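Local coordinates for antigen MTB48, Mycobacterial protein (Mycobacterium smegmatis, PDB 4WJ1) that is a substrate of the ESX-1 type VII secretion system and is probably involved in DNA conjugation, at least in the recipient strain, at residues A[8-22]-A[175-187]. Sequence-based numbering, arbitrary orientation.
Sequences LQYELPGLERKAHEC and RHFANPAEGWAGA
Lys18 reaches across to His176, its NZ giving a hydrogen bond of 2.9 Å to His176 O, nearly in line with the C=O bond. The same NZ forms a salt bridge with Glu21 one turn on in the helix, 2.8 Å to OE1, and arrives from above the carboxylate plane. CG of Lys18 stands anti to the backbone N (chi1 -168°), and bends at chi2, chi3 and chi4 carry NZ to both acceptors. A water joins Glu21 OE2 to His176 ND1 and extends this polar group. At the other end, Gln9 and Ala185 form a single antiparallel, hydrogen-bonded bridge. Ala185 N donates to Gln9 O at 2.8 Å, and Gln9 N donates to Ala185 O at 3.1 Å. The contact joins the loop and helix 12-22 of the N-terminal PE part to the PPE part, at the end of helix 154-178 and the loop that leads from it to helix 187-230, within an elongated helical bundle. A type II turn from Ala181 to Trp184 carries this loop past the helix, with Gly183 at positive phi. CD2 of Leu15 sits over one indole face of Trp184, 3.4 Å from CD2 of that ring, while Gln9 O lies at the ring edge. Trp184 NE1 is hydrogen-bonded to Tyr81 OH on helix 40-96. Ala181 CB packs on Lys18 CB at 3.6 Å. Beyond the lysine, Cys22 SG meets the Phe177 ring obliquely, 5.0 Å from its centroid.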
ATOM      1  N   LEU A   8     -25.491  28.089   2.605  1.00 58.74           N
ATOM      2  CA  LEU A   8     -25.026  27.379   1.429  1.00 51.15           C
ATOM      3  C   LEU A   8     -24.453  28.330   0.367  1.00 54.07           C
ATOM      4  O   LEU A   8     -25.165  29.174  -0.184  1.00 52.27           O
ATOM      5  CB  LEU A   8     -26.161  26.545   0.834  1.00 39.63           C
ATOM      6  CG  LEU A   8     -25.847  25.876  -0.509  1.00 47.81           C
ATOM      7  CD1 LEU A   8     -24.583  25.010  -0.435  1.00 48.16           C
ATOM      8  CD2 LEU A   8     -27.023  25.041  -0.987  1.00 47.70           C
ATOM      9  N   GLN A   9     -23.153  28.186   0.114  1.00 50.77           N
ATOM     10  CA  GLN A   9     -22.455  28.876  -0.972  1.00 51.59           C
ATOM     11  C   GLN A   9     -21.773  27.831  -1.830  1.00 48.71           C
ATOM     12  O   GLN A   9     -21.239  26.845  -1.307  1.00 49.01           O
ATOM     13  CB  GLN A   9     -21.393  29.863  -0.455  1.00 54.94           C
ATOM     14  CG  GLN A   9     -21.842  30.822   0.612  1.00 64.61           C
ATOM     15  CD  GLN A   9     -22.826  31.836   0.086  1.00 81.15           C
ATOM     16  OE1 GLN A   9     -22.679  32.336  -1.034  1.00 88.77           O
ATOM     17  NE2 GLN A   9     -23.846  32.144   0.885  1.00 83.71           N
ATOM     18  N   TYR A  10     -21.760  28.048  -3.139  1.00 48.11           N
ATOM     19  CA  TYR A  10     -21.008  27.167  -4.035  1.00 51.19           C
ATOM     20  C   TYR A  10     -20.550  27.924  -5.251  1.00 48.51           C
ATOM     21  O   TYR A  10     -21.221  28.836  -5.705  1.00 49.70           O
ATOM     22  CB  TYR A  10     -21.861  25.989  -4.475  1.00 51.04           C
ATOM     23  CG  TYR A  10     -23.247  26.436  -4.846  1.00 47.24           C
ATOM     24  CD1 TYR A  10     -23.518  26.949  -6.107  1.00 47.68           C
ATOM     25  CD2 TYR A  10     -24.279  26.376  -3.922  1.00 50.18           C
ATOM     26  CE1 TYR A  10     -24.779  27.383  -6.441  1.00 43.67           C
ATOM     27  CE2 TYR A  10     -25.552  26.802  -4.247  1.00 47.92           C
ATOM     28  CZ  TYR A  10     -25.796  27.306  -5.503  1.00 48.56           C
ATOM     29  OH  TYR A  10     -27.067  27.726  -5.817  1.00 57.77           O
ATOM     30  N   GLU A  11     -19.403  27.542  -5.783  1.00 50.34           N
ATOM     31  CA  GLU A  11     -19.033  27.978  -7.113  1.00 49.30           C
ATOM     32  C   GLU A  11     -18.863  26.726  -7.936  1.00 50.62           C
ATOM     33  O   GLU A  11     -17.997  25.895  -7.642  1.00 53.63           O
ATOM     34  CB  GLU A  11     -17.780  28.839  -7.081  1.00 46.94           C
ATOM     35  CG  GLU A  11     -18.093  30.269  -6.655  1.00 63.92           C
ATOM     36  CD  GLU A  11     -16.946  30.942  -5.919  1.00 81.34           C
ATOM     37  OE1 GLU A  11     -15.788  30.497  -6.086  1.00 86.33           O
ATOM     38  OE2 GLU A  11     -17.209  31.913  -5.169  1.00 84.51           O
ATOM     39  N   LEU A  12     -19.725  26.565  -8.936  1.00 40.13           N
ATOM     40  CA  LEU A  12     -19.778  25.307  -9.679  1.00 38.98           C
ATOM     41  C   LEU A  12     -18.433  24.921 -10.331  1.00 44.46           C
ATOM     42  O   LEU A  12     -18.037  23.759 -10.251  1.00 49.21           O
ATOM     43  CB  LEU A  12     -20.892  25.369 -10.723  1.00 39.37           C
ATOM     44  CG  LEU A  12     -22.280  25.620 -10.114  1.00 47.30           C
ATOM     45  CD1 LEU A  12     -23.304  25.896 -11.199  1.00 47.66           C
ATOM     46  CD2 LEU A  12     -22.718  24.428  -9.244  1.00 44.63           C
ATOM     47  N   PRO A  13     -17.725  25.879 -10.964  1.00 44.20           N
ATOM     48  CA  PRO A  13     -16.410  25.472 -11.487  1.00 44.53           C
ATOM     49  C   PRO A  13     -15.465  24.985 -10.396  1.00 49.41           C
ATOM     50  O   PRO A  13     -14.723  24.034 -10.621  1.00 55.87           O
ATOM     51  CB  PRO A  13     -15.868  26.755 -12.127  1.00 41.94           C
ATOM     52  CG  PRO A  13     -17.092  27.542 -12.475  1.00 47.22           C
ATOM     53  CD  PRO A  13     -18.089  27.246 -11.394  1.00 38.60           C
ATOM     54  N   GLY A  14     -15.498  25.624  -9.232  1.00 50.05           N
ATOM     55  CA  GLY A  14     -14.687  25.193  -8.110  1.00 46.06           C
ATOM     56  C   GLY A  14     -15.006  23.766  -7.708  1.00 47.98           C
ATOM     57  O   GLY A  14     -14.121  23.013  -7.286  1.00 46.42           O
ATOM     58  N   LEU A  15     -16.271  23.380  -7.842  1.00 47.02           N
ATOM     59  CA  LEU A  15     -16.659  22.016  -7.520  1.00 42.84           C
ATOM     60  C   LEU A  15     -16.100  21.041  -8.568  1.00 45.01           C
ATOM     61  O   LEU A  15     -15.661  19.948  -8.221  1.00 44.68           O
ATOM     62  CB  LEU A  15     -18.175  21.886  -7.408  1.00 33.09           C
ATOM     63  CG  LEU A  15     -18.893  22.658  -6.287  1.00 42.03           C
ATOM     64  CD1 LEU A  15     -20.381  22.404  -6.346  1.00 42.02           C
ATOM     65  CD2 LEU A  15     -18.379  22.300  -4.919  1.00 37.99           C
ATOM     66  N   GLU A  16     -16.110  21.434  -9.841  1.00 44.58           N
ATOM     67  CA  GLU A  16     -15.467  20.621 -10.877  1.00 49.18           C
ATOM     68  C   GLU A  16     -13.991  20.430 -10.592  1.00 45.34           C
ATOM     69  O   GLU A  16     -13.517  19.297 -10.566  1.00 51.45           O
ATOM     70  CB  GLU A  16     -15.615  21.240 -12.264  1.00 59.62           C
ATOM     71  CG  GLU A  16     -16.512  20.457 -13.203  1.00 64.84           C
ATOM     72  CD  GLU A  16     -16.231  18.973 -13.195  1.00 60.22           C
ATOM     73  OE1 GLU A  16     -15.079  18.576 -13.459  1.00 55.88           O
ATOM     74  OE2 GLU A  16     -17.172  18.198 -12.921  1.00 57.88           O
ATOM     75  N   ARG A  17     -13.272  21.533 -10.386  1.00 40.17           N
ATOM     76  CA  ARG A  17     -11.842  21.469 -10.090  1.00 48.76           C
ATOM     77  C   ARG A  17     -11.588  20.471  -8.973  1.00 44.16           C
ATOM     78  O   ARG A  17     -10.666  19.674  -9.054  1.00 48.76           O
ATOM     79  CB  ARG A  17     -11.281  22.849  -9.708  1.00 55.67           C
ATOM     80  CG  ARG A  17     -10.821  23.714 -10.894  1.00 58.38           C
ATOM     81  CD  ARG A  17     -11.013  25.234 -10.658  1.00 84.68           C
ATOM     82  NE  ARG A  17     -10.876  25.641  -9.254  1.00 89.82           N
ATOM     83  CZ  ARG A  17     -11.276  26.816  -8.759  1.00 87.00           C
ATOM     84  NH1 ARG A  17     -11.846  27.723  -9.546  1.00 83.27           N
ATOM     85  NH2 ARG A  17     -11.102  27.092  -7.470  1.00 84.45           N
ATOM     86  N   LYS A  18     -12.431  20.483  -7.951  1.00 38.86           N
ATOM     87  CA  LYS A  18     -12.234  19.587  -6.816  1.00 36.53           C
ATOM     88  C   LYS A  18     -12.551  18.140  -7.140  1.00 43.68           C
ATOM     89  O   LYS A  18     -11.861  17.234  -6.670  1.00 47.76           O
ATOM     90  CB  LYS A  18     -13.084  20.008  -5.629  1.00 34.50           C
ATOM     91  CG  LYS A  18     -12.691  19.285  -4.367  1.00 37.59           C
ATOM     92  CD  LYS A  18     -11.417  19.886  -3.790  1.00 43.18           C
ATOM     93  CE  LYS A  18     -10.476  18.822  -3.282  1.00 46.52           C
ATOM     94  NZ  LYS A  18      -9.432  18.550  -4.254  1.00 54.26           N
ATOM     95  N   ALA A  19     -13.615  17.914  -7.906  1.00 37.16           N
ATOM     96  CA  ALA A  19     -13.950  16.554  -8.294  1.00 38.33           C
ATOM     97  C   ALA A  19     -12.806  16.039  -9.162  1.00 41.82           C
ATOM     98  O   ALA A  19     -12.398  14.883  -9.078  1.00 42.42           O
ATOM     99  CB  ALA A  19     -15.270  16.505  -9.037  1.00 36.50           C
ATOM    100  N   HIS A  20     -12.270  16.935  -9.975  1.00 39.85           N
ATOM    101  CA  HIS A  20     -11.182  16.597 -10.874  1.00 42.28           C
ATOM    102  C   HIS A  20      -9.937  16.226 -10.073  1.00 43.78           C
ATOM    103  O   HIS A  20      -9.328  15.201 -10.349  1.00 43.92           O
ATOM    104  CB  HIS A  20     -10.906  17.756 -11.832  1.00 38.19           C
ATOM    105  CG  HIS A  20      -9.739  17.533 -12.727  1.00 44.73           C
ATOM    106  ND1 HIS A  20      -9.770  16.653 -13.789  1.00 54.37           N
ATOM    107  CD2 HIS A  20      -8.494  18.073 -12.728  1.00 45.65           C
ATOM    108  CE1 HIS A  20      -8.600  16.656 -14.400  1.00 49.68           C
ATOM    109  NE2 HIS A  20      -7.812  17.518 -13.777  1.00 48.80           N
ATOM    110  N   GLU A  21      -9.582  17.023  -9.063  1.00 42.51           N
ATOM    111  CA  GLU A  21      -8.424  16.695  -8.225  1.00 42.14           C
ATOM    112  C   GLU A  21      -8.593  15.342  -7.560  1.00 41.97           C
ATOM    113  O   GLU A  21      -7.629  14.588  -7.439  1.00 40.82           O
ATOM    114  CB  GLU A  21      -8.183  17.737  -7.136  1.00 40.19           C
ATOM    115  CG  GLU A  21      -7.759  19.106  -7.612  1.00 57.65           C
ATOM    116  CD  GLU A  21      -7.672  20.101  -6.456  1.00 74.03           C
ATOM    117  OE1 GLU A  21      -8.732  20.592  -6.007  1.00 68.44           O
ATOM    118  OE2 GLU A  21      -6.547  20.381  -5.989  1.00 88.43           O
ATOM    119  N   CYS A  22      -9.812  15.050  -7.116  1.00 34.97           N
ATOM    120  CA  CYS A  22     -10.114  13.770  -6.491  1.00 34.25           C
ATOM    121  C   CYS A  22      -9.894  12.584  -7.411  1.00 39.19           C
ATOM    122  O   CYS A  22      -9.761  11.462  -6.938  1.00 39.40           O
ATOM    123  CB  CYS A  22     -11.558  13.743  -6.013  1.00 34.02           C
ATOM    124  SG  CYS A  22     -11.806  14.761  -4.579  1.00 39.73           S
ATOM    125  N   ARG A 175      -2.472  14.609  -0.685  1.00 40.11           N
ATOM    126  CA  ARG A 175      -2.664  16.056  -0.672  1.00 38.29           C
ATOM    127  C   ARG A 175      -3.648  16.518  -1.737  1.00 39.15           C
ATOM    128  O   ARG A 175      -4.141  17.637  -1.667  1.00 41.17           O
ATOM    129  CB  ARG A 175      -1.323  16.774  -0.842  1.00 34.86           C
ATOM    130  CG  ARG A 175      -0.339  16.477   0.282  1.00 36.69           C
ATOM    131  CD  ARG A 175       0.967  17.248   0.144  1.00 45.41           C
ATOM    132  NE  ARG A 175       1.958  16.766   1.106  1.00 54.37           N
ATOM    133  CZ  ARG A 175       3.029  16.034   0.796  1.00 53.72           C
ATOM    134  NH1 ARG A 175       3.280  15.699  -0.458  1.00 52.13           N
ATOM    135  NH2 ARG A 175       3.868  15.640   1.742  1.00 55.92           N
ATOM    136  N   HIS A 176      -3.946  15.664  -2.717  1.00 44.86           N
ATOM    137  CA  HIS A 176      -4.963  16.009  -3.719  1.00 42.42           C
ATOM    138  C   HIS A 176      -6.336  16.140  -3.069  1.00 43.77           C
ATOM    139  O   HIS A 176      -7.246  16.732  -3.646  1.00 43.81           O
ATOM    140  CB  HIS A 176      -5.032  14.961  -4.841  1.00 39.74           C
ATOM    141  CG  HIS A 176      -3.826  14.949  -5.739  1.00 51.16           C
ATOM    142  ND1 HIS A 176      -3.551  15.961  -6.634  1.00 60.28           N
ATOM    143  CD2 HIS A 176      -2.830  14.044  -5.878  1.00 52.81           C
ATOM    144  CE1 HIS A 176      -2.431  15.686  -7.280  1.00 59.38           C
ATOM    145  NE2 HIS A 176      -1.970  14.532  -6.838  1.00 58.00           N
ATOM    146  N   PHE A 177      -6.477  15.578  -1.872  1.00 36.63           N
ATOM    147  CA  PHE A 177      -7.770  15.462  -1.227  1.00 37.77           C
ATOM    148  C   PHE A 177      -7.885  16.411  -0.054  1.00 45.56           C
ATOM    149  O   PHE A 177      -8.987  16.747   0.361  1.00 49.96           O
ATOM    150  CB  PHE A 177      -8.007  14.019  -0.759  1.00 33.15           C
ATOM    151  CG  PHE A 177      -7.925  13.025  -1.859  1.00 38.43           C
ATOM    152  CD1 PHE A 177      -9.037  12.718  -2.606  1.00 37.65           C
ATOM    153  CD2 PHE A 177      -6.706  12.433  -2.193  1.00 43.00           C
ATOM    154  CE1 PHE A 177      -8.950  11.811  -3.660  1.00 39.53           C
ATOM    155  CE2 PHE A 177      -6.614  11.533  -3.237  1.00 38.77           C
ATOM    156  CZ  PHE A 177      -7.741  11.220  -3.969  1.00 38.82           C
ATOM    157  N   ALA A 178      -6.747  16.857   0.467  1.00 42.17           N
ATOM    158  CA  ALA A 178      -6.732  17.537   1.757  1.00 38.32           C
ATOM    159  C   ALA A 178      -7.467  18.878   1.767  1.00 39.81           C
ATOM    160  O   ALA A 178      -7.999  19.280   2.787  1.00 43.19           O
ATOM    161  CB  ALA A 178      -5.310  17.738   2.213  1.00 33.53           C
ATOM    162  N   ASN A 179      -7.480  19.568   0.637  1.00 41.39           N
ATOM    163  CA  ASN A 179      -8.000  20.917   0.567  1.00 41.02           C
ATOM    164  C   ASN A 179      -9.464  20.916   0.145  1.00 44.59           C
ATOM    165  O   ASN A 179      -9.825  20.256  -0.810  1.00 49.27           O
ATOM    166  CB  ASN A 179      -7.166  21.755  -0.408  1.00 46.98           C
ATOM    167  CG  ASN A 179      -7.132  21.152  -1.828  1.00 65.31           C
ATOM    168  OD1 ASN A 179      -6.870  19.950  -2.016  1.00 62.05           O
ATOM    169  ND2 ASN A 179      -7.407  21.987  -2.830  1.00 68.08           N
ATOM    170  N   PRO A 180     -10.314  21.650   0.870  1.00 36.89           N
ATOM    171  CA  PRO A 180     -11.711  21.804   0.466  1.00 41.28           C
ATOM    172  C   PRO A 180     -11.863  22.608  -0.816  1.00 39.37           C
ATOM    173  O   PRO A 180     -11.081  23.518  -1.025  1.00 43.56           O
ATOM    174  CB  PRO A 180     -12.341  22.576   1.645  1.00 41.78           C
ATOM    175  CG  PRO A 180     -11.426  22.333   2.796  1.00 47.71           C
ATOM    176  CD  PRO A 180     -10.053  22.196   2.211  1.00 43.60           C
ATOM    177  N   ALA A 181     -12.876  22.309  -1.624  1.00 41.61           N
ATOM    178  CA  ALA A 181     -13.195  23.108  -2.803  1.00 40.69           C
ATOM    179  C   ALA A 181     -13.359  24.590  -2.468  1.00 52.17           C
ATOM    180  O   ALA A 181     -13.843  24.953  -1.390  1.00 58.99           O
ATOM    181  CB  ALA A 181     -14.461  22.588  -3.462  1.00 38.47           C
ATOM    182  N   GLU A 182     -12.970  25.438  -3.414  1.00 55.96           N
ATOM    183  CA  GLU A 182     -13.070  26.880  -3.247  1.00 56.97           C
ATOM    184  C   GLU A 182     -14.513  27.366  -3.377  1.00 54.08           C
ATOM    185  O   GLU A 182     -15.278  26.865  -4.202  1.00 56.46           O
ATOM    186  CB  GLU A 182     -12.182  27.592  -4.269  1.00 66.38           C
ATOM    187  CG  GLU A 182     -10.687  27.258  -4.156  1.00 77.84           C
ATOM    188  CD  GLU A 182     -10.031  27.802  -2.884  1.00 84.01           C
ATOM    189  OE1 GLU A 182     -10.597  28.714  -2.239  1.00 82.54           O
ATOM    190  OE2 GLU A 182      -8.935  27.314  -2.532  1.00 88.16           O
ATOM    191  N   GLY A 183     -14.881  28.340  -2.555  1.00 49.86           N
ATOM    192  CA  GLY A 183     -16.210  28.928  -2.613  1.00 47.91           C
ATOM    193  C   GLY A 183     -17.353  28.002  -2.236  1.00 49.40           C
ATOM    194  O   GLY A 183     -18.521  28.313  -2.471  1.00 56.98           O
ATOM    195  N   TRP A 184     -17.033  26.856  -1.655  1.00 45.98           N
ATOM    196  CA  TRP A 184     -18.075  25.946  -1.212  1.00 39.15           C
ATOM    197  C   TRP A 184     -18.217  26.046   0.304  1.00 40.17           C
ATOM    198  O   TRP A 184     -17.241  25.939   1.046  1.00 43.24           O
ATOM    199  CB  TRP A 184     -17.760  24.517  -1.643  1.00 39.66           C
ATOM    200  CG  TRP A 184     -18.922  23.579  -1.517  1.00 43.05           C
ATOM    201  CD1 TRP A 184     -20.239  23.915  -1.322  1.00 41.76           C
ATOM    202  CD2 TRP A 184     -18.876  22.147  -1.563  1.00 34.26           C
ATOM    203  NE1 TRP A 184     -21.013  22.775  -1.249  1.00 36.54           N
ATOM    204  CE2 TRP A 184     -20.202  21.678  -1.389  1.00 35.12           C
ATOM    205  CE3 TRP A 184     -17.850  21.217  -1.726  1.00 30.53           C
ATOM    206  CZ2 TRP A 184     -20.522  20.318  -1.388  1.00 30.24           C
ATOM    207  CZ3 TRP A 184     -18.169  19.868  -1.727  1.00 31.06           C
ATOM    208  CH2 TRP A 184     -19.497  19.432  -1.555  1.00 29.82           C
ATOM    209  N   ALA A 185     -19.435  26.285   0.762  1.00 38.08           N
ATOM    210  CA  ALA A 185     -19.684  26.399   2.189  1.00 41.18           C
ATOM    211  C   ALA A 185     -21.041  25.818   2.519  1.00 41.98           C
ATOM    212  O   ALA A 185     -21.926  25.737   1.664  1.00 37.99           O
ATOM    213  CB  ALA A 185     -19.600  27.842   2.642  1.00 39.56           C
ATOM    214  N   GLY A 186     -21.197  25.412   3.770  1.00 44.93           N
ATOM    215  CA  GLY A 186     -22.466  24.902   4.237  1.00 44.32           C
ATOM    216  C   GLY A 186     -22.274  23.479   4.690  1.00 44.26           C
ATOM    217  O   GLY A 186     -21.152  22.987   4.746  1.00 47.75           O
ATOM    218  N   ALA A 187     -23.380  22.822   5.006  1.00 43.26           N
ATOM    219  CA  ALA A 187     -23.348  21.492   5.591  1.00 42.52           C
ATOM    220  C   ALA A 187     -22.656  20.509   4.674  1.00 39.36           C
ATOM    221  O   ALA A 187     -21.772  19.780   5.104  1.00 39.46           O
ATOM    222  CB  ALA A 187     -24.759  21.013   5.904  1.00 34.90           C
TER
HETATM  223  O   HOH W   1     -11.800  23.836  -6.119  1.00 37.83           O
HETATM  224  O   HOH W   2      -4.809  18.419  -6.482  1.00 53.63           O